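Local coordinates for putative N-acetylmuramoyl-L-alanine amidase,autolysin cwp6 (Peptoclostridium difficile, PDB 5J72), which probably cleaves the amide bond between N-acetylmuramic acid and L-alanine in peptidoglycan, as a zinc-dependent autolysin carried on CWB2 cell wall-binding modules, at residues W152-N163 / A177-N188; D213-V222 / V233-R241. All coordinates share one frame; numbering follows the deposited sequence. Where two conformers were deposited one is given.

Contact 1: W152-N163 / A177-N188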
loop_
_atom_site.group_PDB
_atom_site.type_symbol
_atom_site.label_atom_id
_atom_site.label_comp_id
_atom_site.label_asym_id
_atom_site.label_seq_id
_atom_site.Cartn_x
_atom_site.Cartn_y
_atom_site.Cartn_z
ATOM N N TRP A 152 -14.909 -9.484 11.877
ATOM C CA TRP A 152 -16.021 -9.325 12.883
ATOM C C TRP A 152 -16.973 -10.496 12.727
ATOM O O TRP A 152 -18.206 -10.349 12.658
ATOM C CB TRP A 152 -16.756 -7.949 12.598
ATOM C CG TRP A 152 -15.840 -6.813 12.876
ATOM C CD1 TRP A 152 -15.726 -6.110 14.053
ATOM C CD2 TRP A 152 -14.853 -6.244 11.969
ATOM N NE1 TRP A 152 -14.748 -5.129 13.926
ATOM C CE2 TRP A 152 -14.202 -5.196 12.656
ATOM C CE3 TRP A 152 -14.460 -6.531 10.656
ATOM C CZ2 TRP A 152 -13.185 -4.415 12.057
ATOM C CZ3 TRP A 152 -13.440 -5.773 10.063
ATOM C CH2 TRP A 152 -12.824 -4.724 10.759
ATOM N N LYS A 153 -16.413 -11.713 12.715
ATOM C CA LYS A 153 -17.270 -12.894 12.526
ATOM C C LYS A 153 -18.238 -13.022 13.714
ATOM O O LYS A 153 -19.400 -13.431 13.559
ATOM C CB LYS A 153 -16.384 -14.155 12.435
ATOM C CG LYS A 153 -17.238 -15.408 12.212
ATOM C CD LYS A 153 -17.893 -15.318 10.863
ATOM C CE LYS A 153 -18.790 -16.503 10.605
ATOM N N ASP A 154 -17.772 -12.621 14.877
ATOM C CA ASP A 154 -18.613 -12.734 16.063
ATOM C C ASP A 154 -19.492 -11.502 16.260
ATOM O O ASP A 154 -20.118 -11.362 17.328
ATOM C CB ASP A 154 -17.721 -12.910 17.325
ATOM C CG ASP A 154 -16.690 -11.805 17.490
ATOM O OD1 ASP A 154 -16.342 -11.496 18.621
ATOM O OD2 ASP A 154 -16.250 -11.246 16.478
ATOM N N GLY A 155 -19.508 -10.601 15.302
ATOM C CA GLY A 155 -20.417 -9.451 15.400
ATOM C C GLY A 155 -19.705 -8.151 15.724
ATOM O O GLY A 155 -18.495 -8.122 15.938
ATOM N N SER A 156 -20.465 -7.046 15.785
ATOM C CA SER A 156 -19.844 -5.753 16.114
ATOM C C SER A 156 -20.909 -4.855 16.734
ATOM O O SER A 156 -22.001 -4.768 16.140
ATOM C CB SER A 156 -19.331 -5.073 14.840
ATOM O OG SER A 156 -18.556 -3.950 15.263
ATOM N N SER A 157 -20.616 -4.156 17.852
ATOM C CA SER A 157 -21.712 -3.323 18.398
ATOM C C SER A 157 -21.889 -2.046 17.583
ATOM O O SER A 157 -22.950 -1.443 17.625
ATOM C CB SER A 157 -21.467 -3.019 19.877
ATOM O OG SER A 157 -20.283 -2.254 19.954
ATOM N N LYS A 158 -20.868 -1.634 16.838
ATOM C CA LYS A 158 -20.967 -0.451 15.975
ATOM C C LYS A 158 -20.623 -0.821 14.531
ATOM O O LYS A 158 -19.824 -1.753 14.295
ATOM C CB LYS A 158 -19.973 0.636 16.385
ATOM C CG LYS A 158 -20.284 1.253 17.763
ATOM C CD LYS A 158 -19.160 2.289 18.155
ATOM C CE LYS A 158 -19.659 3.376 19.080
ATOM N NZ LYS A 158 -19.933 2.825 20.386
ATOM N N VAL A 159 -21.228 -0.137 13.585
ATOM C CA VAL A 159 -20.933 -0.273 12.166
ATOM C C VAL A 159 -20.852 1.140 11.620
ATOM O O VAL A 159 -21.745 1.953 11.907
ATOM C CB VAL A 159 -22.003 -1.068 11.346
ATOM C CG1 VAL A 159 -21.618 -1.116 9.846
ATOM C CG2 VAL A 159 -22.141 -2.512 11.899
ATOM N N VAL A 160 -19.808 1.428 10.818
ATOM C CA VAL A 160 -19.686 2.724 10.171
ATOM C C VAL A 160 -20.248 2.574 8.783
ATOM O O VAL A 160 -19.998 1.584 8.090
ATOM C CB VAL A 160 -18.223 3.181 10.150
ATOM C CG1 VAL A 160 -18.050 4.492 9.281
ATOM C CG2 VAL A 160 -17.778 3.408 11.584
ATOM N N ILE A 161 -21.002 3.574 8.334
ATOM C CA ILE A 161 -21.560 3.467 6.986
ATOM C C ILE A 161 -21.114 4.704 6.176
ATOM O O ILE A 161 -21.134 5.806 6.705
ATOM C CB ILE A 161 -23.112 3.521 7.149
ATOM C CG1 ILE A 161 -23.661 2.152 7.690
ATOM C CG2 ILE A 161 -23.705 3.843 5.768
ATOM C CD1 ILE A 161 -23.808 1.118 6.585
ATOM N N VAL A 162 -20.737 4.490 4.961
ATOM C CA VAL A 162 -20.278 5.551 4.037
ATOM C C VAL A 162 -21.050 5.274 2.770
ATOM O O VAL A 162 -21.400 4.143 2.508
ATOM C CB VAL A 162 -18.758 5.340 3.818
ATOM C CG1 VAL A 162 -18.300 6.019 2.552
ATOM C CG2 VAL A 162 -17.995 5.852 5.075
ATOM N N ASN A 163 -21.328 6.311 1.998
ATOM C CA ASN A 163 -21.964 6.136 0.703
ATOM C C ASN A 163 -20.991 5.456 -0.205
ATOM O O ASN A 163 -19.892 6.008 -0.400
ATOM C CB ASN A 163 -22.306 7.521 0.137
ATOM C CG ASN A 163 -22.952 7.452 -1.239
ATOM O OD1 ASN A 163 -22.559 6.654 -2.096
ATOM N ND2 ASN A 163 -24.016 8.257 -1.497
ATOM N N ALA A 177 -13.359 4.235 12.485
ATOM C CA ALA A 177 -13.796 2.841 12.536
ATOM C C ALA A 177 -12.824 2.013 13.365
ATOM O O ALA A 177 -13.274 1.136 14.115
ATOM C CB ALA A 177 -13.888 2.249 11.117
ATOM N N SER A 178 -11.519 2.300 13.273
ATOM C CA SER A 178 -10.529 1.554 14.043
ATOM C C SER A 178 -10.640 1.882 15.521
ATOM O O SER A 178 -10.452 0.997 16.371
ATOM C CB SER A 178 -9.103 1.878 13.582
ATOM O OG SER A 178 -9.032 1.797 12.156
ATOM N N THR A 179 -10.944 3.151 15.854
ATOM C CA THR A 179 -11.107 3.500 17.256
ATOM C C THR A 179 -12.327 2.753 17.847
ATOM O O THR A 179 -12.281 2.329 19.009
ATOM C CB THR A 179 -11.343 5.038 17.367
ATOM O OG1 THR A 179 -10.107 5.670 16.944
ATOM C CG2 THR A 179 -11.662 5.461 18.792
ATOM N N TYR A 180 -13.398 2.606 17.046
ATOM C CA TYR A 180 -14.565 1.835 17.490
ATOM C C TYR A 180 -14.338 0.304 17.364
ATOM O O TYR A 180 -15.126 -0.474 17.913
ATOM C CB TYR A 180 -15.745 2.077 16.555
ATOM C CG TYR A 180 -16.328 3.474 16.495
ATOM C CD1 TYR A 180 -16.330 4.301 17.613
ATOM C CD2 TYR A 180 -16.916 3.944 15.337
ATOM C CE1 TYR A 180 -16.913 5.570 17.569
ATOM C CE2 TYR A 180 -17.511 5.205 15.283
ATOM C CZ TYR A 180 -17.505 6.002 16.402
ATOM O OH TYR A 180 -18.131 7.206 16.287
ATOM N N ASP A 181 -13.331 -0.100 16.601
ATOM C CA ASP A 181 -13.067 -1.523 16.253
ATOM C C ASP A 181 -14.347 -2.003 15.535
ATOM O O ASP A 181 -15.029 -2.932 15.942
ATOM C CB ASP A 181 -12.718 -2.371 17.505
ATOM C CG ASP A 181 -12.286 -3.807 17.152
ATOM O OD1 ASP A 181 -11.967 -4.073 15.940
ATOM O OD2 ASP A 181 -12.274 -4.656 18.069
ATOM N N ALA A 182 -14.666 -1.315 14.439
ATOM C CA ALA A 182 -15.867 -1.566 13.665
ATOM C C ALA A 182 -15.581 -1.644 12.178
ATOM O O ALA A 182 -14.640 -1.024 11.710
ATOM C CB ALA A 182 -16.814 -0.380 13.859
ATOM N N PRO A 183 -16.379 -2.400 11.444
ATOM C CA PRO A 183 -16.183 -2.454 10.016
ATOM C C PRO A 183 -16.926 -1.252 9.343
ATOM O O PRO A 183 -17.819 -0.623 9.966
ATOM C CB PRO A 183 -16.883 -3.754 9.603
ATOM C CG PRO A 183 -18.057 -3.847 10.589
ATOM C CD PRO A 183 -17.440 -3.326 11.923
ATOM N N ILE A 184 -16.578 -0.982 8.101
ATOM C CA ILE A 184 -17.266 0.031 7.340
ATOM C C ILE A 184 -18.102 -0.758 6.299
ATOM O O ILE A 184 -17.565 -1.596 5.552
ATOM C CB ILE A 184 -16.268 0.934 6.612
ATOM C CG1 ILE A 184 -15.571 1.852 7.638
ATOM C CG2 ILE A 184 -17.026 1.671 5.450
ATOM C CD1 ILE A 184 -14.328 2.662 7.099
ATOM N N LEU A 185 -19.410 -0.525 6.276
ATOM C CA LEU A 185 -20.235 -1.142 5.233
ATOM C C LEU A 185 -20.748 0.032 4.333
ATOM O O LEU A 185 -20.665 1.187 4.728
ATOM C CB LEU A 185 -21.495 -1.903 5.780
ATOM C CG LEU A 185 -21.111 -3.137 6.611
ATOM C CD1 LEU A 185 -22.401 -3.794 7.187
ATOM C CD2 LEU A 185 -20.250 -4.159 5.792
ATOM N N LEU A 186 -21.319 -0.302 3.199
ATOM C CA LEU A 186 -21.687 0.752 2.258
ATOM C C LEU A 186 -23.176 0.905 1.978
ATOM O O LEU A 186 -23.910 -0.083 1.893
ATOM C CB LEU A 186 -20.985 0.412 0.908
ATOM C CG LEU A 186 -19.464 0.239 1.031
ATOM C CD1 LEU A 186 -18.885 -0.191 -0.295
ATOM C CD2 LEU A 186 -18.824 1.515 1.547
ATOM N N ALA A 187 -23.584 2.170 1.793
ATOM C CA ALA A 187 -24.965 2.537 1.497
ATOM C C ALA A 187 -25.023 3.338 0.164
ATOM O O ALA A 187 -23.983 3.739 -0.372
ATOM C CB ALA A 187 -25.461 3.462 2.578
ATOM N N ASN A 188 -26.254 3.524 -0.340
ATOM C CA ASN A 188 -26.534 4.395 -1.466
ATOM C C ASN A 188 -27.111 5.620 -0.791
ATOM O O ASN A 188 -27.367 5.597 0.424
ATOM C CB ASN A 188 -27.514 3.757 -2.417
ATOM C CG ASN A 188 -26.822 2.690 -3.215
ATOM O OD1 ASN A 188 -25.740 2.946 -3.761
ATOM N ND2 ASN A 188 -27.340 1.493 -3.357
HETATM O O HOH W 1 -17.808 -1.864 17.577
#
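W152 lies flat against P183, which covers one face of its indole. From CB, chi1 of -66° sets CG anti to the carbonyl carbon, and CG and CD2 both meet the proline CD, which stands 3.7 Å from the centroid of the five-membered ring and almost on its normal, a CH-pi contact. CE2 lies by P183 N; on the six-membered ring CE3 and CZ3 rest against P183 CB, CZ2 meets A182 C, and CH2, at the tip, lies by P183 CA. NE1 donates to D181 O (3.0 Å), met from above its carbonyl plane; D181 is the positive-phi residue of the Schellman motif ending helix 174-180. Nearby, K158 CD sits over the Y180 ring, while V160 CG2 approaches the ring edge. Strands 158-163 and 184-187 pair in parallel: V160 N binds P183 O (3.0 Å), L185 N binds V160 O (2.8 Å), and A187 N binds V162 O (3.0 Å). V160 and I184 lie side by side on one sheet face, I161 and L185 on the other. The chemistry implies a largely apolar beta-alpha-beta crossover of the CWB2 module; the indole bond and Schellman turn, just before the second strand, suggest a fixed approach to it.

Contact 2: D213-V222 / V233-R241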
loop_
_atom_site.group_PDB
_atom_site.type_symbol
_atom_site.label_atom_id
_atom_site.label_comp_id
_atom_site.label_asym_id
_atom_site.label_seq_id
_atom_site.Cartn_x
_atom_site.Cartn_y
_atom_site.Cartn_z
ATOM N N ASP A 213 -23.021 14.176 5.372
ATOM C CA ASP A 213 -24.267 14.865 5.778
ATOM C C ASP A 213 -25.460 14.227 5.005
ATOM O O ASP A 213 -25.224 13.310 4.207
ATOM C CB ASP A 213 -24.155 16.403 5.567
ATOM C CG ASP A 213 -23.963 16.884 4.136
ATOM O OD1 ASP A 213 -24.079 16.050 3.191
ATOM O OD2 ASP A 213 -23.709 18.103 3.953
ATOM N N ASP A 214 -26.718 14.703 5.201
ATOM C CA ASP A 214 -27.852 14.021 4.549
ATOM C C ASP A 214 -27.807 14.071 3.062
ATOM O O ASP A 214 -28.526 13.319 2.392
ATOM C CB ASP A 214 -29.207 14.521 5.066
ATOM C CG ASP A 214 -29.437 16.000 4.879
ATOM O OD1 ASP A 214 -30.340 16.544 5.551
ATOM O OD2 ASP A 214 -28.704 16.624 4.062
ATOM N N GLY A 215 -26.941 14.933 2.510
ATOM C CA GLY A 215 -26.791 14.973 1.067
ATOM C C GLY A 215 -26.065 13.728 0.589
ATOM O O GLY A 215 -26.275 13.286 -0.531
ATOM N N SER A 216 -25.198 13.138 1.464
ATOM C CA SER A 216 -24.430 11.919 1.121
ATOM C C SER A 216 -25.237 10.642 1.426
ATOM O O SER A 216 -25.394 9.753 0.578
ATOM C CB SER A 216 -23.128 11.910 1.907
ATOM O OG SER A 216 -22.328 10.868 1.378
ATOM N N VAL A 217 -25.757 10.591 2.643
ATOM C CA VAL A 217 -26.599 9.477 3.088
ATOM C C VAL A 217 -27.825 10.122 3.744
ATOM O O VAL A 217 -27.724 10.694 4.831
ATOM C CB VAL A 217 -25.825 8.548 4.066
ATOM C CG1 VAL A 217 -26.729 7.349 4.428
ATOM C CG2 VAL A 217 -24.516 8.070 3.398
ATOM N N SER A 218 -28.952 10.009 3.084
ATOM C CA SER A 218 -30.202 10.694 3.506
ATOM C C SER A 218 -31.009 9.959 4.563
ATOM O O SER A 218 -30.687 8.829 4.941
ATOM C CB SER A 218 -31.103 10.867 2.282
ATOM O OG SER A 218 -31.784 9.666 1.992
ATOM N N GLN A 219 -32.078 10.605 5.030
ATOM C CA GLN A 219 -32.991 10.007 5.990
ATOM C C GLN A 219 -33.639 8.778 5.365
ATOM O O GLN A 219 -34.091 7.888 6.080
ATOM C CB GLN A 219 -34.098 11.022 6.348
ATOM C CG GLN A 219 -35.159 10.399 7.275
ATOM C CD GLN A 219 -34.584 9.709 8.522
ATOM O OE1 GLN A 219 -33.625 10.188 9.168
ATOM N NE2 GLN A 219 -35.138 8.543 8.858
ATOM N N LYS A 220 -33.734 8.728 4.032
ATOM C CA LYS A 220 -34.365 7.560 3.427
ATOM C C LYS A 220 -33.451 6.358 3.646
ATOM O O LYS A 220 -33.943 5.256 3.872
ATOM C CB LYS A 220 -34.572 7.728 1.921
ATOM C CG LYS A 220 -35.374 8.981 1.564
ATOM C CD LYS A 220 -36.195 8.741 0.301
ATOM C CE LYS A 220 -37.058 9.975 -0.010
ATOM N NZ LYS A 220 -37.830 9.785 -1.261
ATOM N N ALA A 221 -32.124 6.573 3.541
ATOM C CA ALA A 221 -31.231 5.451 3.823
ATOM C C ALA A 221 -31.300 5.190 5.328
ATOM O O ALA A 221 -31.257 4.028 5.727
ATOM C CB ALA A 221 -29.785 5.778 3.395
ATOM N N VAL A 222 -31.395 6.213 6.165
ATOM C CA VAL A 222 -31.452 5.961 7.588
ATOM C C VAL A 222 -32.648 5.041 7.875
ATOM O O VAL A 222 -32.491 4.104 8.653
ATOM C CB VAL A 222 -31.529 7.266 8.383
ATOM C CG1 VAL A 222 -31.814 6.988 9.847
ATOM C CG2 VAL A 222 -30.213 8.052 8.231
ATOM N N VAL A 233 -28.810 5.730 15.402
ATOM C CA VAL A 233 -27.985 6.189 14.309
ATOM C C VAL A 233 -27.270 7.514 14.647
ATOM O O VAL A 233 -27.944 8.530 14.904
ATOM C CB VAL A 233 -28.808 6.355 13.038
ATOM C CG1 VAL A 233 -27.943 6.993 11.964
ATOM C CG2 VAL A 233 -29.332 5.006 12.548
ATOM N N THR A 234 -25.927 7.525 14.673
ATOM C CA THR A 234 -25.159 8.746 14.932
ATOM C C THR A 234 -24.748 9.278 13.609
ATOM O O THR A 234 -24.552 8.511 12.639
ATOM C CB THR A 234 -23.917 8.412 15.777
ATOM O OG1 THR A 234 -24.354 8.177 17.124
ATOM C CG2 THR A 234 -22.864 9.544 15.794
ATOM N N ARG A 235 -24.578 10.602 13.475
ATOM C CA ARG A 235 -24.150 11.112 12.167
ATOM C C ARG A 235 -23.031 12.110 12.415
ATOM O O ARG A 235 -23.125 12.937 13.334
ATOM C CB ARG A 235 -25.276 11.854 11.405
ATOM C CG ARG A 235 -24.823 12.205 9.959
ATOM C CD ARG A 235 -25.850 13.068 9.212
ATOM N NE ARG A 235 -27.055 12.311 8.882
ATOM C CZ ARG A 235 -27.252 11.736 7.706
ATOM N NH1 ARG A 235 -26.332 11.827 6.754
ATOM N NH2 ARG A 235 -28.368 11.060 7.470
ATOM N N ILE A 236 -21.978 12.003 11.630
ATOM C CA ILE A 236 -20.800 12.876 11.733
ATOM C C ILE A 236 -20.620 13.343 10.315
ATOM O O ILE A 236 -20.296 12.557 9.438
ATOM C CB ILE A 236 -19.546 12.164 12.211
ATOM C CG1 ILE A 236 -19.745 11.594 13.642
ATOM C CG2 ILE A 236 -18.379 13.184 12.194
ATOM C CD1 ILE A 236 -18.738 10.531 13.972
ATOM N N GLY A 237 -20.844 14.634 10.059
ATOM C CA GLY A 237 -20.728 15.135 8.688
ATOM C C GLY A 237 -20.757 16.652 8.740
ATOM O O GLY A 237 -21.637 17.222 9.379
ATOM N N GLY A 238 -19.776 17.302 8.105
ATOM C CA GLY A 238 -19.721 18.753 8.110
ATOM C C GLY A 238 -20.091 19.283 6.743
ATOM O O GLY A 238 -20.555 18.526 5.895
ATOM N N VAL A 239 -19.837 20.615 6.517
ATOM C CA VAL A 239 -20.163 21.294 5.246
ATOM C C VAL A 239 -19.326 20.786 4.080
ATOM O O VAL A 239 -19.766 20.827 2.944
ATOM C CB VAL A 239 -19.985 22.836 5.429
ATOM C CG1 VAL A 239 -18.522 23.200 5.711
ATOM C CG2 VAL A 239 -20.466 23.576 4.183
ATOM N N ASP A 240 -18.109 20.302 4.354
ATOM C CA ASP A 240 -17.236 19.818 3.300
ATOM C C ASP A 240 -16.301 18.757 3.913
ATOM O O ASP A 240 -16.379 18.535 5.113
ATOM C CB ASP A 240 -16.399 20.991 2.705
ATOM C CG ASP A 240 -15.367 21.670 3.611
ATOM O OD1 ASP A 240 -15.126 21.187 4.722
ATOM O OD2 ASP A 240 -14.801 22.694 3.197
ATOM N N ARG A 241 -15.454 18.150 3.128
ATOM C CA ARG A 241 -14.493 17.118 3.610
ATOM C C ARG A 241 -13.621 17.635 4.703
ATOM O O ARG A 241 -13.310 16.885 5.604
ATOM C CB ARG A 241 -13.510 16.747 2.502
ATOM C CG ARG A 241 -14.212 16.402 1.240
ATOM C CD ARG A 241 -13.256 16.168 0.124
ATOM N NE ARG A 241 -13.976 15.502 -0.939
ATOM C CZ ARG A 241 -13.382 14.886 -1.935
ATOM N NH1 ARG A 241 -12.065 14.862 -2.008
ATOM N NH2 ARG A 241 -14.097 14.274 -2.870
HETATM O O HOH W 2 -30.841 11.649 8.989
#
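R235 reaches V217 because its chain leaves the strand extended, chi1 -173° and chi2 -174°, and then bends at chi3 (-70°), which turns the guanidinium toward the loop ahead of helix 219-228. There it takes hold of a single atom: NH1 and NH2 approach end-on and both donate to V217 O, at 2.6 Å from NH1 and 2.7 Å from NH2. The carbonyl oxygen lies close to the guanidinium plane, and each N-H points somewhat off the line to it. NH1 also donates to G212 O, just before the loop, and NH2 passes a bond to water 2, which in turn donates to Q219 OE1; Q219 NE2 bonds to S223 OG. D214 lies over one face of the guanidinium, displaced toward the rim, and V222 CG2 comes to 3.6 Å from NH2. Alongside, V222 CG1 and V233 CG2 make a looser apolar contact.

Within the loop, D213 O accepts from S216 N (2.7 Å) and V217 N (3.2 Å), closing a tight turn, while S218 OG caps the helix by accepting from K220 N (3.0 Å) and is itself bonded to D190. At the far end, D213 and G237 bring their CA atoms to 4.6 Å. The carboxylates of D213 and D214 do not touch the guanidinium, though both may favour its positive charge from a distance. A charged side chain is thus spent on backbone carbonyls: R235 ties the end strand of the sheet to the loop before the helix, and reaches the helix's first turn by packing and through a water.

In the fold
Contacts 1 and 2 lie about 16 Å apart, centre to centre, on one four-stranded parallel sheet whose order is 184-187, 158-163, 207-211, 232-236. Contact 1 is complete in the chain before contact 2 begins, and each belongs to its own beta-alpha-beta unit, with helix 194-203 between the two, so together they take in both outermost strands. They also touch: N163 ND2 reaches S216 O at 2.9 Å, a probable hydrogen bond, the Y180 hydroxyl, bonded to E251, packs on I236 CD1, and N188 O meets A221 CB. This is consistent with a single compact CWB2 unit. At its other end D154, a calcium ligand in a structure of this protein, and D181, near N6 and a bound calcium ion, face the N-terminal domain.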